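Local structure of MIP07328p (Drosophila melanogaster, 6FKK) at residues 161-165 with 176-180; 484-489 with 530-535. The protein probably acts as a chemorepellent axon guidance cue that binds semaphorin receptors, with this chain holding the extracellular Sema and PSI domains. All blocks are in the same frame, centred on the assembly; numbering follows the deposited sequence.

Contact 1: residues 161-165 with 176-180; sequences HLYSA and LIYRE
The ring of Y163 carries the aliphatic part of R179 over one face: CG of R179 sits 3.4 Å from the centroid of the Y163 ring and almost on the ring normal, a CH-pi contact. Farther out the relation is reversed, with OH of Y163 above one face of the R179 guanidinium, offset toward its rim; the two planes are 33° apart. At the edge of the H161 ring, near its plane, lies OE1 of the poorly ordered E180. H161 and Y163 lie on strand 161-165 of a beta hairpin with strand 175-178, probably in a blade of the Sema beta-propeller; R179 and E180 directly follow the second strand. The R179 chain leaves with CG anti to the backbone N (chi1 -169°), then bends at chi2 and chi3 to run alongside the tyrosine. CD of R179 also meets CB of H161 at 3.7 Å, and NH2 hydrogen-bonds to the backbone O of D236. S164 and Y178 form an antiparallel hydrogen-bonded pair, S164 N to Y178 O at 3.0 Å and Y178 N to S164 O at 2.8 Å. In the adjoining non-hydrogen-bonded pair, on the face that F197 and F209 pack against, CB of A165 rests 4.0 Å from CG1 of I177.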
ATOM      1  N   HIS A 161      -7.211  13.666  13.501  1.00 78.94           N
ATOM      2  CA  HIS A 161      -6.517  14.619  12.648  1.00 69.29           C
ATOM      3  C   HIS A 161      -6.152  13.956  11.327  1.00 69.05           C
ATOM      4  O   HIS A 161      -6.006  12.735  11.238  1.00 55.04           O
ATOM      5  CB  HIS A 161      -5.257  15.178  13.325  1.00 50.21           C
ATOM      6  CG  HIS A 161      -5.546  16.040  14.513  1.00 65.37           C
ATOM      7  ND1 HIS A 161      -5.734  17.402  14.416  1.00 87.37           N
ATOM      8  CD2 HIS A 161      -5.683  15.734  15.824  1.00 78.18           C
ATOM      9  CE1 HIS A 161      -5.973  17.898  15.617  1.00 91.77           C
ATOM     10  NE2 HIS A 161      -5.948  16.907  16.489  1.00 89.50           N
ATOM     11  N   LEU A 162      -6.006  14.785  10.296  1.00 64.13           N
ATOM     12  CA  LEU A 162      -5.687  14.322   8.952  1.00 55.78           C
ATOM     13  C   LEU A 162      -4.196  14.510   8.696  1.00 54.33           C
ATOM     14  O   LEU A 162      -3.699  15.641   8.706  1.00 71.52           O
ATOM     15  CB  LEU A 162      -6.512  15.076   7.908  1.00 68.33           C
ATOM     16  CG  LEU A 162      -6.250  14.714   6.445  1.00 47.63           C
ATOM     17  CD1 LEU A 162      -6.528  13.244   6.205  1.00 51.03           C
ATOM     18  CD2 LEU A 162      -7.095  15.578   5.524  1.00 49.80           C
ATOM     19  N   TYR A 163      -3.491  13.405   8.467  1.00 56.45           N
ATOM     20  CA  TYR A 163      -2.062  13.423   8.161  1.00 49.75           C
ATOM     21  C   TYR A 163      -1.911  13.247   6.655  1.00 53.83           C
ATOM     22  O   TYR A 163      -1.998  12.130   6.136  1.00 55.32           O
ATOM     23  CB  TYR A 163      -1.324  12.341   8.943  1.00 40.04           C
ATOM     24  CG  TYR A 163      -1.229  12.635  10.422  1.00 49.91           C
ATOM     25  CD1 TYR A 163      -2.311  12.419  11.263  1.00 57.22           C
ATOM     26  CD2 TYR A 163      -0.060  13.140  10.977  1.00 53.64           C
ATOM     27  CE1 TYR A 163      -2.235  12.694  12.614  1.00 57.84           C
ATOM     28  CE2 TYR A 163       0.027  13.416  12.330  1.00 63.39           C
ATOM     29  CZ  TYR A 163      -1.064  13.193  13.143  1.00 55.85           C
ATOM     30  OH  TYR A 163      -0.990  13.467  14.488  1.00 54.97           O
ATOM     31  N   SER A 164      -1.687  14.354   5.954  1.00 53.22           N
ATOM     32  CA  SER A 164      -1.668  14.368   4.499  1.00 51.94           C
ATOM     33  C   SER A 164      -0.239  14.450   3.977  1.00 58.51           C
ATOM     34  O   SER A 164       0.616  15.117   4.569  1.00 52.43           O
ATOM     35  CB  SER A 164      -2.483  15.545   3.960  1.00 72.68           C
ATOM     36  OG  SER A 164      -2.490  15.558   2.542  1.00 77.49           O
ATOM     37  N   ALA A 165       0.010  13.766   2.862  1.00 39.15           N
ATOM     38  CA  ALA A 165       1.284  13.825   2.152  1.00 42.22           C
ATOM     39  C   ALA A 165       0.982  14.085   0.681  1.00 52.40           C
ATOM     40  O   ALA A 165       0.497  13.192  -0.017  1.00 55.66           O
ATOM     41  CB  ALA A 165       2.080  12.535   2.321  1.00 41.14           C
ATOM     42  N   LEU A 176       5.100  17.980   0.606  1.00 41.91           N
ATOM     43  CA  LEU A 176       5.108  18.138   2.053  1.00 66.87           C
ATOM     44  C   LEU A 176       4.338  17.003   2.708  1.00 62.61           C
ATOM     45  O   LEU A 176       3.580  16.277   2.059  1.00 57.35           O
ATOM     46  CB  LEU A 176       4.521  19.491   2.484  1.00 43.72           C
ATOM     47  CG  LEU A 176       3.207  20.053   1.918  1.00 45.24           C
ATOM     48  CD1 LEU A 176       1.996  19.158   2.138  1.00 44.59           C
ATOM     49  CD2 LEU A 176       2.946  21.416   2.535  1.00 55.05           C
ATOM     50  N   ILE A 177       4.554  16.868   4.013  1.00 51.92           N
ATOM     51  CA  ILE A 177       3.699  16.090   4.900  1.00 45.75           C
ATOM     52  C   ILE A 177       3.159  17.056   5.945  1.00 49.37           C
ATOM     53  O   ILE A 177       3.937  17.736   6.624  1.00 56.36           O
ATOM     54  CB  ILE A 177       4.459  14.924   5.557  1.00 44.06           C
ATOM     55  CG1 ILE A 177       5.071  14.012   4.491  1.00 36.62           C
ATOM     56  CG2 ILE A 177       3.532  14.134   6.456  1.00 46.09           C
ATOM     57  CD1 ILE A 177       5.794  12.805   5.056  1.00 42.21           C
ATOM     58  N   TYR A 178       1.836  17.127   6.064  1.00 48.31           N
ATOM     59  CA  TYR A 178       1.191  18.214   6.784  1.00 54.60           C
ATOM     60  C   TYR A 178       0.118  17.683   7.726  1.00 55.01           C
ATOM     61  O   TYR A 178      -0.546  16.683   7.439  1.00 43.43           O
ATOM     62  CB  TYR A 178       0.585  19.217   5.790  1.00 45.55           C
ATOM     63  CG  TYR A 178      -0.220  20.330   6.414  1.00 58.95           C
ATOM     64  CD1 TYR A 178       0.404  21.430   6.983  1.00 61.28           C
ATOM     65  CD2 TYR A 178      -1.607  20.289   6.416  1.00 63.33           C
ATOM     66  CE1 TYR A 178      -0.331  22.452   7.547  1.00 70.35           C
ATOM     67  CE2 TYR A 178      -2.351  21.306   6.979  1.00 60.12           C
ATOM     68  CZ  TYR A 178      -1.708  22.385   7.543  1.00 64.47           C
ATOM     69  OH  TYR A 178      -2.442  23.403   8.105  1.00 70.74           O
ATOM     70  N   ARG A 179      -0.043  18.377   8.858  1.00 52.18           N
ATOM     71  CA  ARG A 179      -1.069  18.070   9.851  1.00 46.56           C
ATOM     72  C   ARG A 179      -1.141  19.177  10.898  1.00 63.69           C
ATOM     73  O   ARG A 179      -0.165  19.412  11.618  1.00 82.44           O
ATOM     74  CB  ARG A 179      -0.787  16.721  10.526  1.00 44.86           C
ATOM     75  CG  ARG A 179      -1.927  16.166  11.390  1.00 45.80           C
ATOM     76  CD  ARG A 179      -1.936  16.725  12.815  1.00 47.38           C
ATOM     77  NE  ARG A 179      -0.607  16.740  13.421  1.00 64.40           N
ATOM     78  CZ  ARG A 179      -0.331  17.268  14.609  1.00 58.89           C
ATOM     79  NH1 ARG A 179      -1.294  17.828  15.329  1.00 77.80           N
ATOM     80  NH2 ARG A 179       0.908  17.237  15.081  1.00 57.35           N
ATOM     81  N   GLU A 180      -2.293  19.846  10.999  1.00 63.84           N
ATOM     82  CA  GLU A 180      -2.547  20.851  12.035  1.00 70.97           C
ATOM     83  C   GLU A 180      -1.430  21.896  12.076  1.00 78.43           C
ATOM     84  O   GLU A 180      -0.784  22.125  13.102  1.00 74.32           O
ATOM     85  CB  GLU A 180      -2.744  20.183  13.402  1.00102.36           C
ATOM     86  CG  GLU A 180      -3.210  21.097  14.544  1.00124.62           C
ATOM     87  CD  GLU A 180      -4.667  21.519  14.441  1.00141.35           C
ATOM     88  OE1 GLU A 180      -5.318  21.224  13.417  1.00148.21           O
ATOM     89  OE2 GLU A 180      -5.164  22.151  15.398  1.00139.20           O
TER

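Contact 2: residues 484-489 with 530-535; sequences CLGCLS and AALLCP
C484 and C534 each place SG anti to their own backbone N (chi1 169° and 175°), and the two sulfurs meet in a disulfide, 2.0 Å from C484 SG to C534 SG. For L485, chi2 (172°) sends CD1 on along the chain and leaves CD2, the other branch, turned to the second segment, where it comes within 3.8 Å of C534 SG and 3.9 Å of A531 CB. L488, one turn along, reaches deeper with the same branch: its CD2 rests against the backbone of the second segment, close to the A530 carbonyl, 4.0 Å from L533 CB and 3.9 Å from C534 CB. Helix 484-489 thus meets residues 530-535 within the small cysteine-rich PSI domain (plexin repeat). C487 of the same helix is disulfide-bonded to C504. W497, on strand 495-498, touches C484, C487 and L488 and so joins the helix to the domain's strands. No hydrogen bond runs between the two segments, which are held by the covalent link and apolar contacts. At the far end of the first helix the small groups close up: A530 CB lies near the backbone carbonyl of L488, and S489 OG is 3.9 Å from A531 CB. The S489 carbonyl accepts a hydrogen bond from K527 NZ, one turn before A530. On the disulfide side, CD of P535 packs against C484 SG.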
ATOM      1  N   CYS A 484     -10.441 -33.497  -9.446  1.00 93.52           N
ATOM      2  CA  CYS A 484      -9.595 -33.741  -8.281  1.00 90.06           C
ATOM      3  C   CYS A 484      -8.156 -33.323  -8.544  1.00105.37           C
ATOM      4  O   CYS A 484      -7.496 -32.758  -7.663  1.00113.10           O
ATOM      5  CB  CYS A 484      -9.663 -35.218  -7.901  1.00107.76           C
ATOM      6  SG  CYS A 484      -8.462 -35.818  -6.682  1.00125.07           S
ATOM      7  N   LEU A 485      -7.653 -33.601  -9.748  1.00110.85           N
ATOM      8  CA  LEU A 485      -6.291 -33.213 -10.096  1.00101.17           C
ATOM      9  C   LEU A 485      -6.112 -31.703 -10.015  1.00 85.24           C
ATOM     10  O   LEU A 485      -5.064 -31.218  -9.572  1.00 78.47           O
ATOM     11  CB  LEU A 485      -5.948 -33.725 -11.495  1.00113.68           C
ATOM     12  CG  LEU A 485      -6.147 -35.226 -11.718  1.00126.04           C
ATOM     13  CD1 LEU A 485      -5.967 -35.589 -13.186  1.00127.14           C
ATOM     14  CD2 LEU A 485      -5.189 -36.020 -10.846  1.00126.59           C
ATOM     15  N   GLY A 486      -7.128 -30.944 -10.430  1.00 89.54           N
ATOM     16  CA  GLY A 486      -7.045 -29.497 -10.340  1.00 99.07           C
ATOM     17  C   GLY A 486      -7.138 -28.980  -8.919  1.00 91.50           C
ATOM     18  O   GLY A 486      -6.541 -27.949  -8.592  1.00 90.28           O
ATOM     19  N   CYS A 487      -7.879 -29.681  -8.058  1.00 97.55           N
ATOM     20  CA  CYS A 487      -8.008 -29.255  -6.667  1.00 93.79           C
ATOM     21  C   CYS A 487      -6.684 -29.400  -5.923  1.00 88.02           C
ATOM     22  O   CYS A 487      -6.361 -28.582  -5.052  1.00 91.85           O
ATOM     23  CB  CYS A 487      -9.111 -30.063  -5.982  1.00 86.31           C
ATOM     24  SG  CYS A 487      -9.593 -29.522  -4.319  1.00 93.64           S
ATOM     25  N   LEU A 488      -5.902 -30.428  -6.259  1.00 81.08           N
ATOM     26  CA  LEU A 488      -4.599 -30.626  -5.635  1.00 80.20           C
ATOM     27  C   LEU A 488      -3.497 -29.841  -6.337  1.00 85.46           C
ATOM     28  O   LEU A 488      -2.568 -29.361  -5.678  1.00 90.86           O
ATOM     29  CB  LEU A 488      -4.248 -32.116  -5.609  1.00 68.06           C
ATOM     30  CG  LEU A 488      -4.504 -32.826  -4.275  1.00 65.98           C
ATOM     31  CD1 LEU A 488      -5.926 -32.596  -3.788  1.00 73.00           C
ATOM     32  CD2 LEU A 488      -4.220 -34.312  -4.383  1.00 79.06           C
ATOM     33  N   SER A 489      -3.580 -29.697  -7.662  1.00 81.19           N
ATOM     34  CA  SER A 489      -2.590 -28.901  -8.381  1.00 83.19           C
ATOM     35  C   SER A 489      -2.719 -27.417  -8.077  1.00 77.48           C
ATOM     36  O   SER A 489      -1.741 -26.678  -8.232  1.00 89.57           O
ATOM     37  CB  SER A 489      -2.711 -29.131  -9.888  1.00 90.92           C
ATOM     38  OG  SER A 489      -2.366 -30.460 -10.235  1.00 99.60           O
ATOM     39  N   ALA A 530       1.644 -33.368  -6.299  1.00105.85           N
ATOM     40  CA  ALA A 530       0.382 -33.281  -5.573  1.00103.35           C
ATOM     41  C   ALA A 530      -0.697 -34.115  -6.251  1.00 99.46           C
ATOM     42  O   ALA A 530      -1.400 -34.891  -5.594  1.00 97.18           O
ATOM     43  CB  ALA A 530      -0.061 -31.822  -5.456  1.00100.66           C
ATOM     44  N   ALA A 531      -0.835 -33.977  -7.573  1.00101.58           N
ATOM     45  CA  ALA A 531      -1.853 -34.722  -8.306  1.00 95.12           C
ATOM     46  C   ALA A 531      -1.642 -36.228  -8.231  1.00 92.78           C
ATOM     47  O   ALA A 531      -2.576 -36.986  -8.512  1.00106.60           O
ATOM     48  CB  ALA A 531      -1.881 -34.272  -9.768  1.00 87.98           C
ATOM     49  N   LEU A 532      -0.439 -36.681  -7.866  1.00 89.42           N
ATOM     50  CA  LEU A 532      -0.216 -38.112  -7.690  1.00100.56           C
ATOM     51  C   LEU A 532      -0.982 -38.644  -6.486  1.00 98.55           C
ATOM     52  O   LEU A 532      -1.476 -39.778  -6.507  1.00105.21           O
ATOM     53  CB  LEU A 532       1.278 -38.401  -7.543  1.00105.79           C
ATOM     54  CG  LEU A 532       2.154 -38.112  -8.763  1.00101.58           C
ATOM     55  CD1 LEU A 532       3.597 -38.524  -8.501  1.00102.00           C
ATOM     56  CD2 LEU A 532       1.604 -38.802 -10.004  1.00 80.00           C
ATOM     57  N   LEU A 533      -1.089 -37.840  -5.424  1.00105.80           N
ATOM     58  CA  LEU A 533      -1.877 -38.240  -4.263  1.00114.77           C
ATOM     59  C   LEU A 533      -3.346 -38.417  -4.621  1.00123.51           C
ATOM     60  O   LEU A 533      -4.037 -39.245  -4.016  1.00121.79           O
ATOM     61  CB  LEU A 533      -1.729 -37.212  -3.139  1.00100.31           C
ATOM     62  CG  LEU A 533      -0.491 -37.244  -2.235  1.00 94.14           C
ATOM     63  CD1 LEU A 533       0.792 -36.951  -3.001  1.00104.56           C
ATOM     64  CD2 LEU A 533      -0.664 -36.260  -1.088  1.00 77.91           C
ATOM     65  N   CYS A 534      -3.838 -37.651  -5.592  1.00123.73           N
ATOM     66  CA  CYS A 534      -5.216 -37.800  -6.034  1.00121.19           C
ATOM     67  C   CYS A 534      -5.428 -39.204  -6.602  1.00139.31           C
ATOM     68  O   CYS A 534      -4.558 -39.723  -7.311  1.00151.27           O
ATOM     69  CB  CYS A 534      -5.563 -36.744  -7.086  1.00120.85           C
ATOM     70  SG  CYS A 534      -7.211 -36.973  -7.790  1.00150.59           S
ATOM     71  N   PRO A 535      -6.557 -39.849  -6.300  1.00144.48           N
ATOM     72  CA  PRO A 535      -6.776 -41.222  -6.769  1.00128.98           C
ATOM     73  C   PRO A 535      -6.773 -41.331  -8.287  1.00135.64           C
ATOM     74  O   PRO A 535      -6.997 -40.361  -9.016  1.00138.15           O
ATOM     75  CB  PRO A 535      -8.153 -41.578  -6.194  1.00111.98           C
ATOM     76  CG  PRO A 535      -8.300 -40.698  -5.010  1.00124.49           C
ATOM     77  CD  PRO A 535      -7.612 -39.412  -5.369  1.00140.67           C
TER

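From the N terminus the chain passes through strands 18-21 to 135-140 and the first strand of a three-stranded sheet, 154-158, before contact 1 closes the short loop between 165 and 176, tying the sheet's middle strand to the outer strand 175-178. The chain then runs on through the remaining sheets of the Sema domain and enters the PSI domain, where contact 2 brings together helices 484-489 and 527-533 and encloses 40 residues, including strands 495-498 and 503-506. The two contacts follow in series, neither nested nor crossing. They lie on opposite sides of the chain's centre. The centres of contact 1 and contact 2 are about 52 Å apart, and the nearest atoms of contact 1 and contact 2 about 41 Å.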